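Long-range contact in cellulose 1,4-beta-cellobiosidase (Thermobifida fusca, PDB 4JJJ), which probably cleaves cellobiose units from cellulose chains, as a glycoside hydrolase of family 48 with an (alpha/alpha)6 fold: residues Ala96-Glu108 and Pro118-Ala131. The protein carries 1 engineered substitution. Residues are numbered along the deposited sequence; the frame is centred on the assembly and turned at random.
With BGC (beta-D-glucopyranose), chain D; BGC (beta-D-glucopyranose), chain B.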
ATOM      1  N   ALA A  96      11.466  25.734   2.360  1.00 17.13           N
ATOM      2  CA  ALA A  96      11.600  25.946   3.795  1.00 16.90           C
ATOM      3  C   ALA A  96      12.129  24.751   4.560  1.00 15.20           C
ATOM      4  O   ALA A  96      12.401  24.881   5.746  1.00 17.96           O
ATOM      5  CB  ALA A  96      10.293  26.379   4.404  1.00 18.19           C
ATOM      6  N   TYR A  97      12.200  23.593   3.890  1.00 12.85           N
ATOM      7  CA  TYR A  97      12.595  22.392   4.582  1.00 11.97           C
ATOM      8  C   TYR A  97      14.053  22.530   4.983  1.00 14.05           C
ATOM      9  O   TYR A  97      14.891  23.067   4.192  1.00 16.86           O
ATOM     10  CB  TYR A  97      12.404  21.190   3.650  1.00 11.10           C
ATOM     11  CG  TYR A  97      12.797  19.910   4.263  1.00 11.07           C
ATOM     12  CD1 TYR A  97      12.202  19.483   5.417  1.00 10.08           C
ATOM     13  CD2 TYR A  97      13.842  19.200   3.756  1.00 10.87           C
ATOM     14  CE1 TYR A  97      12.581  18.294   6.049  1.00  9.89           C
ATOM     15  CE2 TYR A  97      14.259  18.018   4.310  1.00 11.24           C
ATOM     16  CZ  TYR A  97      13.616  17.530   5.455  1.00  9.92           C
ATOM     17  OH  TYR A  97      13.967  16.315   6.083  1.00  9.13           O
ATOM     18  N   ASN A  98      14.356  22.037   6.172  1.00 13.95           N
ATOM     19  CA  ASN A  98      15.717  21.965   6.705  1.00 12.81           C
ATOM     20  C   ASN A  98      16.107  20.512   7.016  1.00 12.43           C
ATOM     21  O   ASN A  98      15.667  19.928   8.027  1.00 11.64           O
ATOM     22  CB  ASN A  98      15.803  22.771   8.008  1.00 15.23           C
ATOM     23  CG  ASN A  98      17.189  22.724   8.633  1.00 19.08           C
ATOM     24  OD1 ASN A  98      18.157  22.191   8.046  1.00 17.79           O
ATOM     25  ND2 ASN A  98      17.319  23.384   9.819  1.00 21.08           N
ATOM     26  N   PRO A  99      16.944  19.913   6.165  1.00 12.47           N
ATOM     27  CA  PRO A  99      17.211  18.491   6.389  1.00 13.97           C
ATOM     28  C   PRO A  99      17.970  18.197   7.682  1.00 12.47           C
ATOM     29  O   PRO A  99      17.950  17.092   8.186  1.00 13.93           O
ATOM     30  CB  PRO A  99      18.061  18.082   5.186  1.00 15.52           C
ATOM     31  CG  PRO A  99      18.079  19.215   4.317  1.00 16.20           C
ATOM     32  CD  PRO A  99      17.555  20.433   4.954  1.00 16.12           C
ATOM     33  N   ASN A 100      18.651  19.215   8.231  1.00 13.93           N
ATOM     34  CA  ASN A 100      19.232  19.060   9.529  1.00 14.31           C
ATOM     35  C   ASN A 100      18.252  19.076  10.700  1.00 13.85           C
ATOM     36  O   ASN A 100      18.594  18.689  11.812  1.00 16.79           O
ATOM     37  CB  ASN A 100      20.292  20.159   9.773  1.00 18.35           C
ATOM     38  CG  ASN A 100      21.534  20.009   8.923  1.00 23.31           C
ATOM     39  OD1 ASN A 100      21.719  19.116   8.080  1.00 29.25           O
ATOM     40  ND2 ASN A 100      22.444  20.914   9.160  1.00 23.91           N
ATOM     41  N   SER A 101      17.022  19.497  10.455  0.50 13.34           N
ATOM     42  CA  SER A 101      15.971  19.443  11.449  0.50 13.28           C
ATOM     43  C   SER A 101      14.673  19.066  10.699  0.50 12.25           C
ATOM     44  O   SER A 101      13.852  19.909  10.289  0.50 12.12           O
ATOM     45  CB  SER A 101      15.833  20.791  12.149  0.50 15.05           C
ATOM     46  OG  SER A 101      15.011  20.657  13.267  0.50 17.11           O
ATOM     47  N   PRO A 102      14.567  17.772  10.415  1.00 11.52           N
ATOM     48  CA  PRO A 102      13.492  17.334   9.528  1.00 11.25           C
ATOM     49  C   PRO A 102      12.105  17.425   9.988  1.00 11.09           C
ATOM     50  O   PRO A 102      11.207  17.609   9.147  1.00  8.92           O
ATOM     51  CB  PRO A 102      13.839  15.862   9.235  1.00 11.82           C
ATOM     52  CG  PRO A 102      15.205  15.632   9.724  1.00 14.81           C
ATOM     53  CD  PRO A 102      15.495  16.691  10.782  1.00 12.93           C
ATOM     54  N   ALA A 103      11.885  17.324  11.295  1.00 10.43           N
ATOM     55  CA  ALA A 103      10.562  17.207  11.853  1.00 10.91           C
ATOM     56  C   ALA A 103      10.691  17.380  13.348  1.00 11.91           C
ATOM     57  O   ALA A 103      11.782  17.175  13.909  1.00 11.54           O
ATOM     58  CB  ALA A 103       9.949  15.853  11.514  1.00 11.42           C
ATOM     59  N   THR A 104       9.572  17.673  14.003  1.00 11.83           N
ATOM     60  CA  THR A 104       9.451  17.606  15.449  1.00 11.84           C
ATOM     61  C   THR A 104       8.771  16.338  15.856  1.00 11.05           C
ATOM     62  O   THR A 104       7.707  15.999  15.326  1.00 11.64           O
ATOM     63  CB  THR A 104       8.669  18.859  16.017  1.00 13.66           C
ATOM     64  OG1 THR A 104       9.363  20.064  15.587  1.00 16.66           O
ATOM     65  CG2 THR A 104       8.644  18.768  17.571  1.00 15.20           C
ATOM     66  N   TYR A 105       9.343  15.608  16.813  1.00 11.24           N
ATOM     67  CA  TYR A 105       8.696  14.423  17.282  1.00 11.32           C
ATOM     68  C   TYR A 105       7.300  14.620  17.876  1.00 11.76           C
ATOM     69  O   TYR A 105       7.074  15.550  18.673  1.00 12.64           O
ATOM     70  CB  TYR A 105       9.568  13.776  18.344  1.00 11.57           C
ATOM     71  CG  TYR A 105       9.022  12.536  18.994  1.00 10.58           C
ATOM     72  CD1 TYR A 105       9.078  11.302  18.380  1.00  9.65           C
ATOM     73  CD2 TYR A 105       8.493  12.548  20.278  1.00 10.95           C
ATOM     74  CE1 TYR A 105       8.555  10.178  18.964  1.00  9.57           C
ATOM     75  CE2 TYR A 105       8.020  11.430  20.900  1.00 10.40           C
ATOM     76  CZ  TYR A 105       8.068  10.210  20.311  1.00 10.07           C
ATOM     77  OH  TYR A 105       7.637   9.092  20.975  1.00 10.94           O
ATOM     78  N   ILE A 106       6.385  13.728  17.489  1.00  9.84           N
ATOM     79  CA  ILE A 106       5.082  13.612  18.135  1.00 10.10           C
ATOM     80  C   ILE A 106       4.920  12.131  18.442  1.00 11.09           C
ATOM     81  O   ILE A 106       5.063  11.291  17.518  1.00  9.96           O
ATOM     82  CB  ILE A 106       3.944  14.097  17.198  1.00 10.52           C
ATOM     83  CG1 ILE A 106       4.027  15.594  16.910  1.00 10.43           C
ATOM     84  CG2 ILE A 106       2.613  13.722  17.776  1.00 10.97           C
ATOM     85  CD1 ILE A 106       3.190  16.056  15.749  1.00 13.27           C
ATOM     86  N   PRO A 107       4.619  11.749  19.659  1.00 10.29           N
ATOM     87  CA  PRO A 107       4.465  10.296  19.896  1.00  9.58           C
ATOM     88  C   PRO A 107       3.206   9.750  19.324  1.00 10.24           C
ATOM     89  O   PRO A 107       2.168  10.410  19.319  1.00 10.64           O
ATOM     90  CB  PRO A 107       4.413  10.212  21.437  1.00 10.88           C
ATOM     91  CG  PRO A 107       3.884  11.507  21.819  1.00 11.63           C
ATOM     92  CD  PRO A 107       4.476  12.512  20.939  1.00 11.50           C
ATOM     93  N   GLU A 108       3.244   8.542  18.797  1.00 11.33           N
ATOM     94  CA  GLU A 108       2.004   7.858  18.490  1.00 11.97           C
ATOM     95  C   GLU A 108       1.351   7.466  19.806  1.00 13.37           C
ATOM     96  O   GLU A 108       2.011   7.261  20.809  1.00 13.16           O
ATOM     97  CB  GLU A 108       2.252   6.629  17.596  1.00 12.49           C
ATOM     98  CG  GLU A 108       2.917   7.115  16.281  1.00 17.12           C
ATOM     99  CD  GLU A 108       3.208   6.054  15.202  1.00 20.53           C
ATOM    100  OE1 GLU A 108       2.641   4.894  15.432  1.00 21.78           O
ATOM    101  OE2 GLU A 108       3.984   6.436  14.203  1.00 15.74           O
ATOM    102  N   PRO A 118       0.806  15.688  21.334  1.00 11.27           N
ATOM    103  CA  PRO A 118       1.656  16.883  21.373  1.00 12.50           C
ATOM    104  C   PRO A 118       3.042  16.763  20.738  1.00 12.71           C
ATOM    105  O   PRO A 118       3.668  15.685  20.687  1.00 13.17           O
ATOM    106  CB  PRO A 118       1.843  17.085  22.908  1.00 12.31           C
ATOM    107  CG  PRO A 118       1.827  15.673  23.451  1.00 12.97           C
ATOM    108  CD  PRO A 118       0.876  14.883  22.541  1.00 11.84           C
ATOM    109  N   LEU A 119       3.520  17.879  20.286  1.00 15.20           N
ATOM    110  CA  LEU A 119       4.918  18.030  19.955  1.00 15.82           C
ATOM    111  C   LEU A 119       5.809  17.908  21.170  1.00 18.31           C
ATOM    112  O   LEU A 119       5.469  18.457  22.233  1.00 16.65           O
ATOM    113  CB  LEU A 119       5.174  19.378  19.329  1.00 17.56           C
ATOM    114  CG  LEU A 119       4.739  19.666  17.904  1.00 21.91           C
ATOM    115  CD1 LEU A 119       3.254  19.626  17.631  1.00 23.47           C
ATOM    116  CD2 LEU A 119       5.244  21.073  17.612  1.00 24.04           C
ATOM    117  N   MET A 120       6.935  17.213  21.009  0.70 16.33           N
ATOM    118  CA  MET A 120       7.948  17.046  22.077  0.70 17.72           C
ATOM    119  C   MET A 120       9.322  17.467  21.566  0.70 18.19           C
ATOM    120  O   MET A 120       9.999  16.785  20.816  0.70 16.18           O
ATOM    121  CB  MET A 120       7.956  15.631  22.632  0.70 18.49           C
ATOM    122  CG  MET A 120       6.648  15.230  23.274  0.70 19.69           C
ATOM    123  SD  MET A 120       6.640  13.591  23.967  0.70 24.89           S
ATOM    124  CE  MET A 120       5.004  13.576  24.708  0.70 24.73           C
ATOM    125  N   ASN A 121       9.727  18.662  21.907  1.00 18.45           N
ATOM    126  CA  ASN A 121      11.043  19.128  21.463  1.00 21.18           C
ATOM    127  C   ASN A 121      12.264  18.502  22.134  1.00 19.07           C
ATOM    128  O   ASN A 121      13.404  18.669  21.580  1.00 17.65           O
ATOM    129  CB  ASN A 121      11.175  20.652  21.692  1.00 27.47           C
ATOM    130  CG  ASN A 121      10.231  21.427  20.829  1.00 35.30           C
ATOM    131  OD1 ASN A 121      10.052  21.107  19.657  1.00 37.26           O
ATOM    132  ND2 ASN A 121       9.571  22.409  21.408  1.00 37.63           N
ATOM    133  N   ASN A 122      12.078  17.808  23.232  1.00 18.05           N
ATOM    134  CA  ASN A 122      13.213  17.144  23.961  1.00 18.57           C
ATOM    135  C   ASN A 122      13.599  15.808  23.354  1.00 20.59           C
ATOM    136  O   ASN A 122      14.550  15.197  23.801  1.00 18.61           O
ATOM    137  CB  ASN A 122      12.919  16.973  25.464  1.00 22.47           C
ATOM    138  CG  ASN A 122      11.755  16.037  25.765  1.00 31.76           C
ATOM    139  OD1 ASN A 122      10.963  15.664  24.909  1.00 34.34           O
ATOM    140  ND2 ASN A 122      11.653  15.649  27.015  1.00 37.17           N
ATOM    141  N   VAL A 123      12.861  15.343  22.324  1.00 16.63           N
ATOM    142  CA  VAL A 123      13.188  14.072  21.707  1.00 15.96           C
ATOM    143  C   VAL A 123      14.065  14.350  20.501  1.00 16.61           C
ATOM    144  O   VAL A 123      13.671  15.088  19.629  1.00 16.34           O
ATOM    145  CB  VAL A 123      11.920  13.336  21.325  1.00 14.72           C
ATOM    146  CG1 VAL A 123      12.257  12.200  20.394  1.00 14.16           C
ATOM    147  CG2 VAL A 123      11.180  12.836  22.543  1.00 15.70           C
ATOM    148  N   PRO A 124      15.292  13.834  20.497  1.00 16.23           N
ATOM    149  CA  PRO A 124      16.174  14.050  19.369  1.00 16.04           C
ATOM    150  C   PRO A 124      15.647  13.442  18.042  1.00 12.64           C
ATOM    151  O   PRO A 124      15.153  12.345  18.066  1.00 15.64           O
ATOM    152  CB  PRO A 124      17.474  13.403  19.801  1.00 17.98           C
ATOM    153  CG  PRO A 124      17.370  13.195  21.262  1.00 18.14           C
ATOM    154  CD  PRO A 124      15.953  13.129  21.619  1.00 17.68           C
ATOM    155  N   VAL A 125      15.725  14.238  16.999  1.00 14.22           N
ATOM    156  CA  VAL A 125      15.454  13.861  15.602  1.00 12.04           C
ATOM    157  C   VAL A 125      16.777  13.912  14.846  1.00 12.36           C
ATOM    158  O   VAL A 125      17.629  14.864  14.948  1.00 14.64           O
ATOM    159  CB  VAL A 125      14.367  14.749  15.001  1.00 12.14           C
ATOM    160  CG1 VAL A 125      13.961  14.444  13.547  1.00 12.57           C
ATOM    161  CG2 VAL A 125      13.134  14.668  15.907  1.00 12.10           C
ATOM    162  N   GLY A 126      16.971  12.871  14.019  1.00 12.21           N
ATOM    163  CA  GLY A 126      18.182  12.836  13.208  1.00 12.54           C
ATOM    164  C   GLY A 126      18.206  13.736  12.008  1.00 12.22           C
ATOM    165  O   GLY A 126      17.261  14.518  11.761  1.00 14.79           O
ATOM    166  N   GLN A 127      19.316  13.693  11.309  1.00 12.98           N
ATOM    167  CA  GLN A 127      19.515  14.426  10.078  1.00 14.04           C
ATOM    168  C   GLN A 127      18.929  13.550   8.920  1.00 13.00           C
ATOM    169  O   GLN A 127      19.071  12.344   8.892  1.00 13.84           O
ATOM    170  CB  GLN A 127      21.006  14.698   9.854  1.00 18.79           C
ATOM    171  CG  GLN A 127      21.475  15.851  10.844  1.00 22.11           C
ATOM    172  CD  GLN A 127      22.933  16.319  10.677  1.00 31.22           C
ATOM    173  OE1 GLN A 127      23.721  15.672   9.991  1.00 34.10           O
ATOM    174  NE2 GLN A 127      23.297  17.449  11.341  1.00 30.85           N
ATOM    175  N   ASP A 128      18.267  14.223   8.006  1.00 10.48           N
ATOM    176  CA  ASP A 128      17.876  13.578   6.764  1.00  9.11           C
ATOM    177  C   ASP A 128      18.979  13.622   5.753  1.00  9.09           C
ATOM    178  O   ASP A 128      19.313  14.732   5.291  1.00  9.77           O
ATOM    179  CB  ASP A 128      16.652  14.405   6.217  1.00  8.24           C
ATOM    180  CG  ASP A 128      16.219  14.059   4.779  1.00  8.46           C
ATOM    181  OD1 ASP A 128      16.830  13.281   4.045  1.00  8.59           O
ATOM    182  OD2 ASP A 128      15.219  14.750   4.337  1.00  9.30           O
ATOM    183  N   PRO A 129      19.499  12.443   5.321  1.00  8.85           N
ATOM    184  CA  PRO A 129      20.673  12.373   4.446  1.00  9.25           C
ATOM    185  C   PRO A 129      20.322  12.256   2.995  1.00  9.92           C
ATOM    186  O   PRO A 129      21.214  12.123   2.180  1.00 10.68           O
ATOM    187  CB  PRO A 129      21.381  11.094   4.908  1.00  9.89           C
ATOM    188  CG  PRO A 129      20.234  10.214   5.255  1.00  9.73           C
ATOM    189  CD  PRO A 129      19.157  11.102   5.868  1.00  9.40           C
ATOM    190  N   LEU A 130      19.022  12.358   2.675  1.00  9.02           N
ATOM    191  CA  LEU A 130      18.588  12.243   1.313  1.00  8.50           C
ATOM    192  C   LEU A 130      18.266  13.576   0.645  1.00  8.66           C
ATOM    193  O   LEU A 130      18.469  13.729  -0.549  1.00  9.57           O
ATOM    194  CB  LEU A 130      17.280  11.433   1.177  1.00  8.08           C
ATOM    195  CG  LEU A 130      17.383   9.978   1.680  1.00  7.73           C
ATOM    196  CD1 LEU A 130      15.987   9.409   1.540  1.00  8.68           C
ATOM    197  CD2 LEU A 130      18.497   9.159   1.029  1.00  7.84           C
ATOM    198  N   ALA A 131      17.736  14.538   1.398  1.00  9.39           N
ATOM    199  CA  ALA A 131      17.088  15.692   0.769  1.00  9.24           C
ATOM    200  C   ALA A 131      18.013  16.532  -0.164  1.00 11.09           C
ATOM    201  O   ALA A 131      17.659  16.902  -1.267  1.00 10.89           O
ATOM    202  CB  ALA A 131      16.527  16.573   1.856  1.00  9.30           C
TER
HETATM  203  C2  BGC D   4       1.880  15.904  11.625  1.00 10.14           C
HETATM  204  C3  BGC D   4       2.709  17.160  11.391  1.00 10.78           C
HETATM  205  C4  BGC D   4       4.132  16.975  11.980  1.00  9.38           C
HETATM  206  C5  BGC D   4       4.741  15.690  11.412  1.00  9.42           C
HETATM  207  C6  BGC D   4       6.111  15.346  12.088  1.00  8.78           C
HETATM  208  C1  BGC D   4       2.601  14.714  10.995  1.00  9.30           C
HETATM  209  O2  BGC D   4       0.640  16.110  10.977  1.00 11.93           O
HETATM  210  O3  BGC D   4       2.030  18.253  12.053  1.00 11.60           O
HETATM  211  O4  BGC D   4       4.994  18.034  11.565  1.00 10.76           O
HETATM  212  O5  BGC D   4       3.852  14.601  11.690  1.00  8.15           O
HETATM  213  O6  BGC D   4       5.969  15.038  13.474  1.00  9.16           O
HETATM  214  C2  BGC B   5       6.409  19.828  12.060  1.00 11.05           C
HETATM  215  C3  BGC B   5       6.658  21.075  12.937  1.00 14.57           C
HETATM  216  C4  BGC B   5       5.385  21.931  12.996  1.00 15.30           C
HETATM  217  C5  BGC B   5       4.152  21.070  13.375  1.00 14.67           C
HETATM  218  C6  BGC B   5       2.784  21.745  13.508  1.00 16.20           C
HETATM  219  C1  BGC B   5       5.164  19.111  12.515  1.00 11.69           C
HETATM  220  O2  BGC B   5       7.552  19.049  12.163  1.00 10.80           O
HETATM  221  O3  BGC B   5       7.728  21.878  12.360  1.00 15.89           O
HETATM  222  O4  BGC B   5       5.504  22.803  14.204  1.00 17.58           O
HETATM  223  O5  BGC B   5       4.044  20.017  12.351  1.00 12.07           O
HETATM  224  O6  BGC B   5       1.965  21.265  14.578  1.00 19.24           O
HETATM  225  O   HOH W   1      20.999  16.666   6.695  1.00 28.56           O
HETATM  226  O   HOH W   2      11.579  16.618  18.531  1.00 13.24           O
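Y97 and D128 meet at one end of two antiparallel loop runs, part of a long excursion between helices 71-83 and 131-138 of the (alpha/alpha)6 catalytic domain; the excursion helps line a bound-glucan site. Y97 OH gives its hydrogen to D128 OD2 (2.7 Å) on the anti lone pair, with ring and carboxylate planes 55° apart. D128 swings its carboxylate anti to the backbone N (chi1 170°), and OD1 accepts L130 N and A131 N, an Asx turn and motif where helix 131-138 begins; OD2 is also hydrogen-bonded to Y265 OH. With an alanine in place of D128, Y97 OH would probably lose its acceptor, and the L130 and A131 N-H groups their side-chain partner. A131 CB touches the Y97 ring edge at CE2 (3.6 Å), and D128 N donates to P99 O (2.9 Å). On the exposed side the N100 and Q127 side chains run together, their amide planes stacked 10° apart.

At the other end, V123 CG1 sits over one face of the Y105 ring, a CH-pi contact 3.9 Å from the centroid, while M120, in one of its two conformers, lies alongside with SD at the edge, a Met-aromatic contact. Next to Y105, T104 N donates to O2 of the chain B glucose (3.1 Å), and T104 O accepts from O6 of the chain D glucose (2.7 Å). L119 CD1 approaches the chain B sugar. One water takes the hydrogen of Y105 N (3.0 Å) and donates to M120 O and V123 O.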